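Local coordinates for glycosyl hydrolases family 31 family protein (Aspergillus niger, PDB 6DRU) that releases alpha-xylose from the non-reducing terminal glucose of xyloglucan oligosaccharides, acting as a glycoside hydrolase of family 31, at residues 20-25 with 61-66; 31-36 with 124-129; 189-194 with 216-221. All coordinates share one frame; numbering follows the deposited sequence.

Contact 1: residues 20-25 with 61-66; sequences LIQPFG and GMSYDT
Gln22 and Leu20 turn different chi1 torsions to meet the backbone and side chains of residues 61-64. In Gln22, CG stands beside the backbone N and anti to the carbonyl carbon (chi1 -48°), with the chain extended beyond it, whereas Leu20 has CG anti to its N (chi1 174°). The two residues lie two apart on strand 17-23 and so face the same way, toward a loop laid over one face of the large N-terminal beta sheet. The amide of Gln22 suits this place because one neutral NH2 can serve two carbonyls: NE2 donates to Gly61 O at 3.0 Å and to Ser63 O at 2.6 Å. Both oxygens lie close to the amide plane, although the donor stands well above the carbonyl plane of Gly61 and is only slightly tilted from that of Ser63. OE1 in turn accepts from Arg32 NH2, which also donates to Gly61 O, and these bonds together fix which way round the amide sits. Gly61 has a positive phi of 64°, easily adopted by a residue without a side chain. Beside this polar grip Leu20 uses its branching to touch two residues. CD2 lies 3.8 Å from Met62 CG, the two side chains crossing at about a right angle, while CD1 rests 3.7 Å from Tyr64 CB and 4.0 Å from Tyr64 CD1.

Contact 2: residues 31-36 with 124-129; sequences VRAWPF and RYYYWP
Pro35 is met by two aromatic side chains, Tyr126 and Trp128, whose chi1 torsions agree. In both, CG lies beside the backbone N and anti to the carbonyl carbon (chi1 -54° and -76°). The residues sit two apart on their segment, and both rings touch the proline. Pro35 CG stands over the face of the Tyr126 ring, 3.9 Å from its centroid, in a CH-pi contact. Its neighbour CD comes within 3.7 Å of Tyr126 CE1. A proline suits this position because its compact ring offers polarised C-H groups to an aromatic face. Trp128 brings its CZ2 within 3.8 Å of Pro35 CG, and the two side chains slide past each other in opposite directions. Phe36 adds CD2 at 4.1 Å from the same CZ2, which sits at the edge of the phenyl ring, near its plane. At the far end of the tyrosine, the small Ala33 puts CB 3.6 Å from Tyr126 OH. That hydroxyl hydrogen-bonds Glu17, and Trp128 NE1 is taken up by Ala133 O, which satisfies the polar ends of both rings in a buried setting. Thr421 of a neighbouring subunit packs on Trp128. No hydrogen bond joins the two segments; the axes of 31-35 and 124-127 come within 9.0 Å at their closest and cross at -38°. Such side-chain packing between strands of different sheets, 28-35 and 124-127, is characteristic of a beta sandwich, consistent with the N-terminal domain of family 31 enzymes.

Contact 3: residues 189-194 with 216-221; sequences FIWNMP and VDYVIV
Ile190 and Val219 form an antiparallel hydrogen-bonded pair, with Ile190 N to Val219 O at 2.9 Å and Val219 N to Ile190 O at 3.0 Å. Beyond this pair the side chains of Asn192 and Asp217 run side by side, pointing the same way, each with CG anti to its backbone N (chi1 near -174°). Asn192 ND2 gives a bond of 3.0 Å to Asp217 OD2, approaching from above the carboxylate plane, and the amide and carboxylate planes stand 63° apart. OD2 is also salt-bridged to Arg30, while Ser45 and Phe46 engage the amide of Asn192, so these buried polar groups are satisfied by several partners. Asn192 is the centre of an inverse gamma turn, and its N makes only a weak bond to Asp217 O. Packing continues with Phe189, whose ring is nearly parallel to that of Tyr218 but slid aside, the centroids 5.1 Å apart; Phe189 CE2 comes to 3.4 Å from Tyr218 CD1. Trp191 stretches its large ring to Val216, CH2 meeting CG1, and Met193 bends back so that CG lies over one face of the indole, toward its rim, and SD lies against Val216 CA. The face bearing Phe189, Trp191 and Tyr218 is met by Phe139 and Phe141 of strand 135-142, while Ile190 and Val219, beta-branched residues at home in a strand, pack on Leu238 of helix 228-239. Strand 28-35 flanks 216-222, and 176-183 flanks 187-191.

Overall arrangement
Contacts 1, 2 and 3 share one mixed sheet, in which strands 17-23, 28-35, 216-222 and 187-191 are successive neighbours. Contact 1 meets contact 2 through the backbone, Leu20 N lying 2.7 Å from Arg32 O, and contact 2 meets contact 3 where Val31 N lies 2.9 Å from Tyr218 O. Contact 1 lays a loop on this sheet, contact 2 joins it to a second sheet, and contact 3 pairs two of its own strands. Contact centres are about 19 Å apart for 1 and 2, and about 14 Å for contact 3 and each of the others. All lie away from the xylose pocket and its active-site residues Asp395 and Asp487.

Contact 1: residues 20-25 with 61-66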
loop_
_atom_site.group_PDB
_atom_site.type_symbol
_atom_site.label_atom_id
_atom_site.label_comp_id
_atom_site.label_asym_id
_atom_site.label_seq_id
_atom_site.Cartn_x
_atom_site.Cartn_y
_atom_site.Cartn_z
ATOM N N LEU A 20 -1.476 19.909 -20.298
ATOM C CA LEU A 20 -0.899 21.172 -20.746
ATOM C C LEU A 20 0.127 20.878 -21.834
ATOM O O LEU A 20 1.206 20.347 -21.550
ATOM C CB LEU A 20 -0.266 21.924 -19.578
ATOM C CG LEU A 20 0.494 23.206 -19.922
ATOM C CD1 LEU A 20 -0.447 24.239 -20.518
ATOM C CD2 LEU A 20 1.199 23.763 -18.695
ATOM N N ILE A 21 -0.211 21.220 -23.075
ATOM C CA ILE A 21 0.664 21.019 -24.224
ATOM C C ILE A 21 1.203 22.380 -24.644
ATOM O O ILE A 21 0.427 23.304 -24.917
ATOM C CB ILE A 21 -0.073 20.339 -25.386
ATOM C CG1 ILE A 21 -0.867 19.133 -24.884
ATOM C CG2 ILE A 21 0.913 19.914 -26.463
ATOM C CD1 ILE A 21 -2.321 19.153 -25.305
ATOM N N GLN A 22 2.528 22.505 -24.696
ATOM C CA GLN A 22 3.164 23.758 -25.069
ATOM C C GLN A 22 4.192 23.523 -26.167
ATOM O O GLN A 22 4.878 22.493 -26.169
ATOM C CB GLN A 22 3.859 24.407 -23.865
ATOM C CG GLN A 22 3.012 24.481 -22.612
ATOM C CD GLN A 22 3.823 24.865 -21.392
ATOM O OE1 GLN A 22 4.666 24.097 -20.927
ATOM N NE2 GLN A 22 3.578 26.061 -20.870
ATOM N N PRO A 23 4.323 24.454 -27.111
ATOM C CA PRO A 23 5.469 24.406 -28.022
ATOM C C PRO A 23 6.756 24.594 -27.235
ATOM O O PRO A 23 6.837 25.431 -26.335
ATOM C CB PRO A 23 5.211 25.570 -28.984
ATOM C CG PRO A 23 4.306 26.491 -28.228
ATOM C CD PRO A 23 3.446 25.605 -27.379
ATOM N N PHE A 24 7.764 23.793 -27.570
ATOM C CA PHE A 24 8.993 23.742 -26.784
ATOM C C PHE A 24 10.171 23.542 -27.726
ATOM O O PHE A 24 10.340 22.458 -28.292
ATOM C CB PHE A 24 8.925 22.625 -25.743
ATOM C CG PHE A 24 9.633 22.948 -24.466
ATOM C CD1 PHE A 24 9.036 23.758 -23.517
ATOM C CD2 PHE A 24 10.895 22.443 -24.211
ATOM C CE1 PHE A 24 9.686 24.061 -22.338
ATOM C CE2 PHE A 24 11.551 22.739 -23.034
ATOM C CZ PHE A 24 10.945 23.551 -22.095
ATOM N N GLY A 25 10.989 24.579 -27.879
ATOM C CA GLY A 25 12.124 24.521 -28.774
ATOM C C GLY A 25 11.710 24.412 -30.236
ATOM O O GLY A 25 10.543 24.549 -30.609
ATOM N N GLY A 61 7.367 28.026 -18.599
ATOM C CA GLY A 61 6.670 27.798 -17.348
ATOM C C GLY A 61 5.367 27.066 -17.591
ATOM O O GLY A 61 5.279 26.157 -18.423
ATOM N N MET A 62 4.330 27.475 -16.862
ATOM C CA MET A 62 2.998 26.910 -17.008
ATOM C C MET A 62 2.114 27.720 -17.954
ATOM O O MET A 62 0.892 27.538 -17.957
ATOM C CB MET A 62 2.330 26.798 -15.634
ATOM C CG MET A 62 1.720 25.440 -15.333
ATOM S SD MET A 62 2.965 24.184 -14.984
ATOM C CE MET A 62 3.765 24.892 -13.545
ATOM N N SER A 63 2.704 28.596 -18.764
ATOM C CA SER A 63 1.916 29.535 -19.551
ATOM C C SER A 63 1.202 28.837 -20.703
ATOM O O SER A 63 1.732 27.906 -21.315
ATOM C CB SER A 63 2.810 30.651 -20.091
ATOM O OG SER A 63 3.696 30.158 -21.082
ATOM N N TYR A 64 -0.012 29.299 -20.994
ATOM C CA TYR A 64 -0.792 28.780 -22.108
ATOM C C TYR A 64 -1.701 29.882 -22.633
ATOM O O TYR A 64 -1.961 30.879 -21.955
ATOM C CB TYR A 64 -1.614 27.549 -21.702
ATOM C CG TYR A 64 -2.580 27.795 -20.566
ATOM C CD1 TYR A 64 -2.173 27.669 -19.244
ATOM C CD2 TYR A 64 -3.899 28.156 -20.814
ATOM C CE1 TYR A 64 -3.052 27.894 -18.201
ATOM C CE2 TYR A 64 -4.784 28.383 -19.778
ATOM C CZ TYR A 64 -4.354 28.252 -18.473
ATOM O OH TYR A 64 -5.231 28.476 -17.437
ATOM N N ASP A 65 -2.183 29.684 -23.858
ATOM C CA ASP A 65 -3.025 30.655 -24.544
ATOM C C ASP A 65 -4.491 30.266 -24.590
ATOM O O ASP A 65 -5.349 31.149 -24.553
ATOM C CB ASP A 65 -2.538 30.861 -25.985
ATOM C CG ASP A 65 -1.699 32.110 -26.148
ATOM O OD1 ASP A 65 -1.428 32.784 -25.132
ATOM O OD2 ASP A 65 -1.315 32.422 -27.297
ATOM N N THR A 66 -4.795 28.974 -24.665
ATOM C CA THR A 66 -6.153 28.498 -24.876
ATOM C C THR A 66 -6.493 27.444 -23.836
ATOM O O THR A 66 -5.677 26.570 -23.533
ATOM C CB THR A 66 -6.319 27.912 -26.289
ATOM O OG1 THR A 66 -5.832 28.851 -27.256
ATOM C CG2 THR A 66 -7.780 27.603 -26.580
#

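Contact 2: residues 31-36 with 124-129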
loop_
_atom_site.group_PDB
_atom_site.type_symbol
_atom_site.label_atom_id
_atom_site.label_comp_id
_atom_site.label_asym_id
_atom_site.label_seq_id
_atom_site.Cartn_x
_atom_site.Cartn_y
_atom_site.Cartn_z
ATOM N N VAL A 31 4.457 18.064 -23.230
ATOM C CA VAL A 31 3.159 17.635 -22.722
ATOM C C VAL A 31 3.299 17.299 -21.246
ATOM O O VAL A 31 4.204 16.553 -20.855
ATOM C CB VAL A 31 2.613 16.429 -23.508
ATOM C CG1 VAL A 31 1.317 15.933 -22.888
ATOM C CG2 VAL A 31 2.396 16.802 -24.961
ATOM N N ARG A 32 2.406 17.856 -20.429
ATOM C CA ARG A 32 2.337 17.560 -19.006
ATOM C C ARG A 32 0.892 17.277 -18.622
ATOM O O ARG A 32 -0.025 17.964 -19.081
ATOM C CB ARG A 32 2.904 18.713 -18.165
ATOM C CG ARG A 32 4.420 18.690 -18.064
ATOM C CD ARG A 32 4.966 19.867 -17.276
ATOM N NE ARG A 32 4.832 21.124 -18.004
ATOM C CZ ARG A 32 5.351 22.279 -17.599
ATOM N NH1 ARG A 32 6.046 22.339 -16.472
ATOM N NH2 ARG A 32 5.179 23.375 -18.326
ATOM N N ALA A 33 0.696 16.260 -17.786
ATOM C CA ALA A 33 -0.636 15.834 -17.385
ATOM C C ALA A 33 -0.627 15.422 -15.921
ATOM O O ALA A 33 0.351 14.844 -15.438
ATOM C CB ALA A 33 -1.137 14.672 -18.255
ATOM N N TRP A 34 -1.726 15.719 -15.221
ATOM C CA TRP A 34 -1.855 15.382 -13.810
ATOM C C TRP A 34 -3.321 15.219 -13.438
ATOM O O TRP A 34 -4.166 15.977 -13.935
ATOM C CB TRP A 34 -1.214 16.449 -12.916
ATOM C CG TRP A 34 -1.830 17.816 -13.037
ATOM C CD1 TRP A 34 -2.884 18.306 -12.322
ATOM C CD2 TRP A 34 -1.419 18.870 -13.916
ATOM N NE1 TRP A 34 -3.158 19.597 -12.705
ATOM C CE2 TRP A 34 -2.273 19.966 -13.682
ATOM C CE3 TRP A 34 -0.414 18.992 -14.881
ATOM C CZ2 TRP A 34 -2.151 21.169 -14.375
ATOM C CZ3 TRP A 34 -0.296 20.188 -15.570
ATOM C CH2 TRP A 34 -1.160 21.259 -15.312
ATOM N N PRO A 35 -3.655 14.238 -12.592
ATOM C CA PRO A 35 -5.037 14.114 -12.109
ATOM C C PRO A 35 -5.276 14.795 -10.766
ATOM O O PRO A 35 -4.484 14.643 -9.830
ATOM C CB PRO A 35 -5.225 12.597 -12.004
ATOM C CG PRO A 35 -3.859 12.088 -11.664
ATOM C CD PRO A 35 -2.857 13.036 -12.294
ATOM N N PHE A 36 -6.371 15.557 -10.680
ATOM C CA PHE A 36 -6.855 16.183 -9.450
ATOM C C PHE A 36 -5.933 17.269 -8.901
ATOM O O PHE A 36 -6.292 18.451 -8.924
ATOM C CB PHE A 36 -7.111 15.125 -8.371
ATOM C CG PHE A 36 -8.324 14.273 -8.633
ATOM C CD1 PHE A 36 -9.595 14.759 -8.371
ATOM C CD2 PHE A 36 -8.194 12.986 -9.131
ATOM C CE1 PHE A 36 -10.715 13.984 -8.607
ATOM C CE2 PHE A 36 -9.312 12.201 -9.367
ATOM C CZ PHE A 36 -10.573 12.702 -9.105
ATOM N N ARG A 124 -3.816 7.342 -21.006
ATOM C CA ARG A 124 -3.270 8.048 -19.848
ATOM C C ARG A 124 -3.904 7.412 -18.614
ATOM O O ARG A 124 -4.920 7.893 -18.106
ATOM C CB ARG A 124 -3.550 9.553 -19.925
ATOM C CG ARG A 124 -2.999 10.221 -21.177
ATOM C CD ARG A 124 -3.094 11.739 -21.096
ATOM N NE ARG A 124 -4.476 12.210 -21.077
ATOM C CZ ARG A 124 -5.161 12.564 -22.161
ATOM N NH1 ARG A 124 -4.595 12.498 -23.358
ATOM N NH2 ARG A 124 -6.414 12.981 -22.046
ATOM N N TYR A 125 -3.301 6.328 -18.135
ATOM C CA TYR A 125 -3.864 5.518 -17.064
ATOM C C TYR A 125 -3.246 5.911 -15.729
ATOM O O TYR A 125 -2.018 5.969 -15.601
ATOM C CB TYR A 125 -3.633 4.031 -17.337
ATOM C CG TYR A 125 -4.482 3.109 -16.493
ATOM C CD1 TYR A 125 -4.039 2.663 -15.256
ATOM C CD2 TYR A 125 -5.728 2.681 -16.937
ATOM C CE1 TYR A 125 -4.812 1.818 -14.480
ATOM C CE2 TYR A 125 -6.509 1.837 -16.169
ATOM C CZ TYR A 125 -6.047 1.408 -14.941
ATOM O OH TYR A 125 -6.820 0.567 -14.172
ATOM N N TYR A 126 -4.096 6.174 -14.738
ATOM C CA TYR A 126 -3.661 6.549 -13.400
ATOM C C TYR A 126 -4.136 5.510 -12.394
ATOM O O TYR A 126 -5.229 4.953 -12.530
ATOM C CB TYR A 126 -4.190 7.932 -13.010
ATOM C CG TYR A 126 -3.860 9.013 -14.011
ATOM C CD1 TYR A 126 -2.581 9.548 -14.088
ATOM C CD2 TYR A 126 -4.831 9.504 -14.874
ATOM C CE1 TYR A 126 -2.277 10.539 -15.003
ATOM C CE2 TYR A 126 -4.536 10.495 -15.790
ATOM C CZ TYR A 126 -3.259 11.008 -15.851
ATOM O OH TYR A 126 -2.964 11.996 -16.764
ATOM N N TYR A 127 -3.309 5.258 -11.382
ATOM C CA TYR A 127 -3.595 4.240 -10.380
ATOM C C TYR A 127 -3.008 4.691 -9.051
ATOM O O TYR A 127 -1.848 5.107 -8.996
ATOM C CB TYR A 127 -3.015 2.888 -10.806
ATOM C CG TYR A 127 -3.043 1.818 -9.741
ATOM C CD1 TYR A 127 -4.212 1.126 -9.450
ATOM C CD2 TYR A 127 -1.890 1.479 -9.045
ATOM C CE1 TYR A 127 -4.234 0.137 -8.482
ATOM C CE2 TYR A 127 -1.902 0.492 -8.076
ATOM C CZ TYR A 127 -3.076 -0.177 -7.798
ATOM O OH TYR A 127 -3.087 -1.161 -6.832
ATOM N N TRP A 128 -3.809 4.608 -7.990
ATOM C CA TRP A 128 -3.397 5.061 -6.664
ATOM C C TRP A 128 -3.139 3.863 -5.763
ATOM O O TRP A 128 -4.092 3.220 -5.296
ATOM C CB TRP A 128 -4.458 5.978 -6.050
ATOM C CG TRP A 128 -4.453 7.362 -6.627
ATOM C CD1 TRP A 128 -3.746 8.436 -6.173
ATOM C CD2 TRP A 128 -5.185 7.818 -7.772
ATOM N NE1 TRP A 128 -3.994 9.534 -6.960
ATOM C CE2 TRP A 128 -4.873 9.181 -7.950
ATOM C CE3 TRP A 128 -6.073 7.208 -8.662
ATOM C CZ2 TRP A 128 -5.418 9.943 -8.980
ATOM C CZ3 TRP A 128 -6.614 7.967 -9.684
ATOM C CH2 TRP A 128 -6.284 9.319 -9.834
ATOM N N PRO A 129 -1.882 3.519 -5.489
ATOM C CA PRO A 129 -1.597 2.326 -4.684
ATOM C C PRO A 129 -1.562 2.604 -3.189
ATOM O O PRO A 129 -1.760 1.689 -2.383
ATOM C CB PRO A 129 -0.222 1.891 -5.200
ATOM C CG PRO A 129 0.438 3.183 -5.570
ATOM C CD PRO A 129 -0.655 4.116 -6.046
#

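Contact 3: residues 189-194 with 216-221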
loop_
_atom_site.group_PDB
_atom_site.type_symbol
_atom_site.label_atom_id
_atom_site.label_comp_id
_atom_site.label_asym_id
_atom_site.label_seq_id
_atom_site.Cartn_x
_atom_site.Cartn_y
_atom_site.Cartn_z
ATOM N N PHE A 189 12.013 11.392 -28.544
ATOM C CA PHE A 189 11.071 11.388 -27.432
ATOM C C PHE A 189 11.844 11.344 -26.124
ATOM O O PHE A 189 12.791 10.564 -25.986
ATOM C CB PHE A 189 10.120 10.189 -27.546
ATOM C CG PHE A 189 8.986 10.196 -26.555
ATOM C CD1 PHE A 189 9.157 9.688 -25.278
ATOM C CD2 PHE A 189 7.741 10.685 -26.914
ATOM C CE1 PHE A 189 8.114 9.684 -24.370
ATOM C CE2 PHE A 189 6.692 10.681 -26.011
ATOM C CZ PHE A 189 6.880 10.180 -24.738
ATOM N N ILE A 190 11.440 12.182 -25.170
ATOM C CA ILE A 190 12.069 12.256 -23.856
ATOM C C ILE A 190 10.991 12.072 -22.800
ATOM O O ILE A 190 10.059 12.879 -22.713
ATOM C CB ILE A 190 12.804 13.589 -23.639
ATOM C CG1 ILE A 190 13.847 13.813 -24.731
ATOM C CG2 ILE A 190 13.457 13.618 -22.263
ATOM C CD1 ILE A 190 14.547 15.151 -24.633
ATOM N N TRP A 191 11.117 11.014 -22.001
ATOM C CA TRP A 191 10.241 10.767 -20.855
ATOM C C TRP A 191 10.890 11.439 -19.651
ATOM O O TRP A 191 11.700 10.843 -18.938
ATOM C CB TRP A 191 10.041 9.268 -20.669
ATOM C CG TRP A 191 9.150 8.825 -19.539
ATOM C CD1 TRP A 191 9.547 8.284 -18.352
ATOM C CD2 TRP A 191 7.715 8.839 -19.511
ATOM N NE1 TRP A 191 8.456 7.973 -17.579
ATOM C CE2 TRP A 191 7.319 8.305 -18.267
ATOM C CE3 TRP A 191 6.729 9.258 -20.408
ATOM C CZ2 TRP A 191 5.981 8.182 -17.899
ATOM C CZ3 TRP A 191 5.399 9.134 -20.040
ATOM C CH2 TRP A 191 5.038 8.599 -18.797
ATOM N N ASN A 192 10.539 12.708 -19.433
ATOM C CA ASN A 192 11.184 13.555 -18.424
ATOM C C ASN A 192 10.639 13.217 -17.035
ATOM O O ASN A 192 9.869 13.963 -16.424
ATOM C CB ASN A 192 10.980 15.025 -18.764
ATOM C CG ASN A 192 11.773 15.950 -17.861
ATOM O OD1 ASN A 192 12.820 15.575 -17.329
ATOM N ND2 ASN A 192 11.277 17.168 -17.680
ATOM N N MET A 193 11.066 12.058 -16.530
ATOM C CA MET A 193 10.565 11.527 -15.270
ATOM C C MET A 193 11.713 10.894 -14.490
ATOM O O MET A 193 12.479 10.096 -15.059
ATOM C CB MET A 193 9.459 10.495 -15.513
ATOM C CG MET A 193 8.302 11.001 -16.359
ATOM S SD MET A 193 7.139 12.000 -15.415
ATOM C CE MET A 193 6.210 10.718 -14.578
ATOM N N PRO A 194 11.870 11.223 -13.207
ATOM C CA PRO A 194 12.894 10.574 -12.380
ATOM C C PRO A 194 12.447 9.285 -11.706
ATOM O O PRO A 194 13.251 8.673 -10.996
ATOM C CB PRO A 194 13.185 11.652 -11.328
ATOM C CG PRO A 194 11.868 12.316 -11.136
ATOM C CD PRO A 194 11.178 12.302 -12.481
ATOM N N VAL A 216 3.118 13.765 -14.868
ATOM C CA VAL A 216 3.699 13.137 -16.049
ATOM C C VAL A 216 4.201 14.234 -16.976
ATOM O O VAL A 216 3.547 15.272 -17.138
ATOM C CB VAL A 216 2.675 12.229 -16.758
ATOM C CG1 VAL A 216 3.313 11.526 -17.942
ATOM C CG2 VAL A 216 2.111 11.212 -15.783
ATOM N N ASP A 217 5.365 14.010 -17.587
ATOM C CA ASP A 217 6.027 15.044 -18.377
ATOM C C ASP A 217 6.850 14.382 -19.471
ATOM O O ASP A 217 7.732 13.569 -19.177
ATOM C CB ASP A 217 6.912 15.917 -17.479
ATOM C CG ASP A 217 7.516 17.104 -18.211
ATOM O OD1 ASP A 217 7.164 17.335 -19.387
ATOM O OD2 ASP A 217 8.341 17.817 -17.600
ATOM N N TYR A 218 6.566 14.727 -20.727
ATOM C CA TYR A 218 7.371 14.235 -21.837
ATOM C C TYR A 218 7.455 15.300 -22.922
ATOM O O TYR A 218 6.647 16.230 -22.975
ATOM C CB TYR A 218 6.821 12.916 -22.405
ATOM C CG TYR A 218 5.456 12.991 -23.060
ATOM C CD1 TYR A 218 5.321 13.351 -24.397
ATOM C CD2 TYR A 218 4.306 12.661 -22.355
ATOM C CE1 TYR A 218 4.080 13.404 -25.004
ATOM C CE2 TYR A 218 3.059 12.711 -22.955
ATOM C CZ TYR A 218 2.953 13.081 -24.279
ATOM O OH TYR A 218 1.716 13.134 -24.881
ATOM N N VAL A 219 8.460 15.147 -23.787
ATOM C CA VAL A 219 8.727 16.066 -24.887
ATOM C C VAL A 219 8.924 15.247 -26.155
ATOM O O VAL A 219 9.615 14.223 -26.138
ATOM C CB VAL A 219 9.969 16.945 -24.616
ATOM C CG1 VAL A 219 10.224 17.886 -25.782
ATOM C CG2 VAL A 219 9.802 17.733 -23.329
ATOM N N ILE A 220 8.310 15.690 -27.251
ATOM C CA ILE A 220 8.456 15.048 -28.554
ATOM C C ILE A 220 8.942 16.093 -29.550
ATOM O O ILE A 220 8.406 17.206 -29.603
ATOM C CB ILE A 220 7.143 14.390 -29.019
ATOM C CG1 ILE A 220 7.327 13.721 -30.384
ATOM C CG2 ILE A 220 6.000 15.395 -29.055
ATOM C CD1 ILE A 220 6.141 12.890 -30.818
ATOM N N VAL A 221 9.964 15.738 -30.325
ATOM C CA VAL A 221 10.561 16.634 -31.308
ATOM C C VAL A 221 10.672 15.892 -32.632
ATOM O O VAL A 221 11.044 14.713 -32.665
ATOM C CB VAL A 221 11.937 17.154 -30.841
ATOM C CG1 VAL A 221 12.864 15.998 -30.494
ATOM C CG2 VAL A 221 12.558 18.048 -31.902
#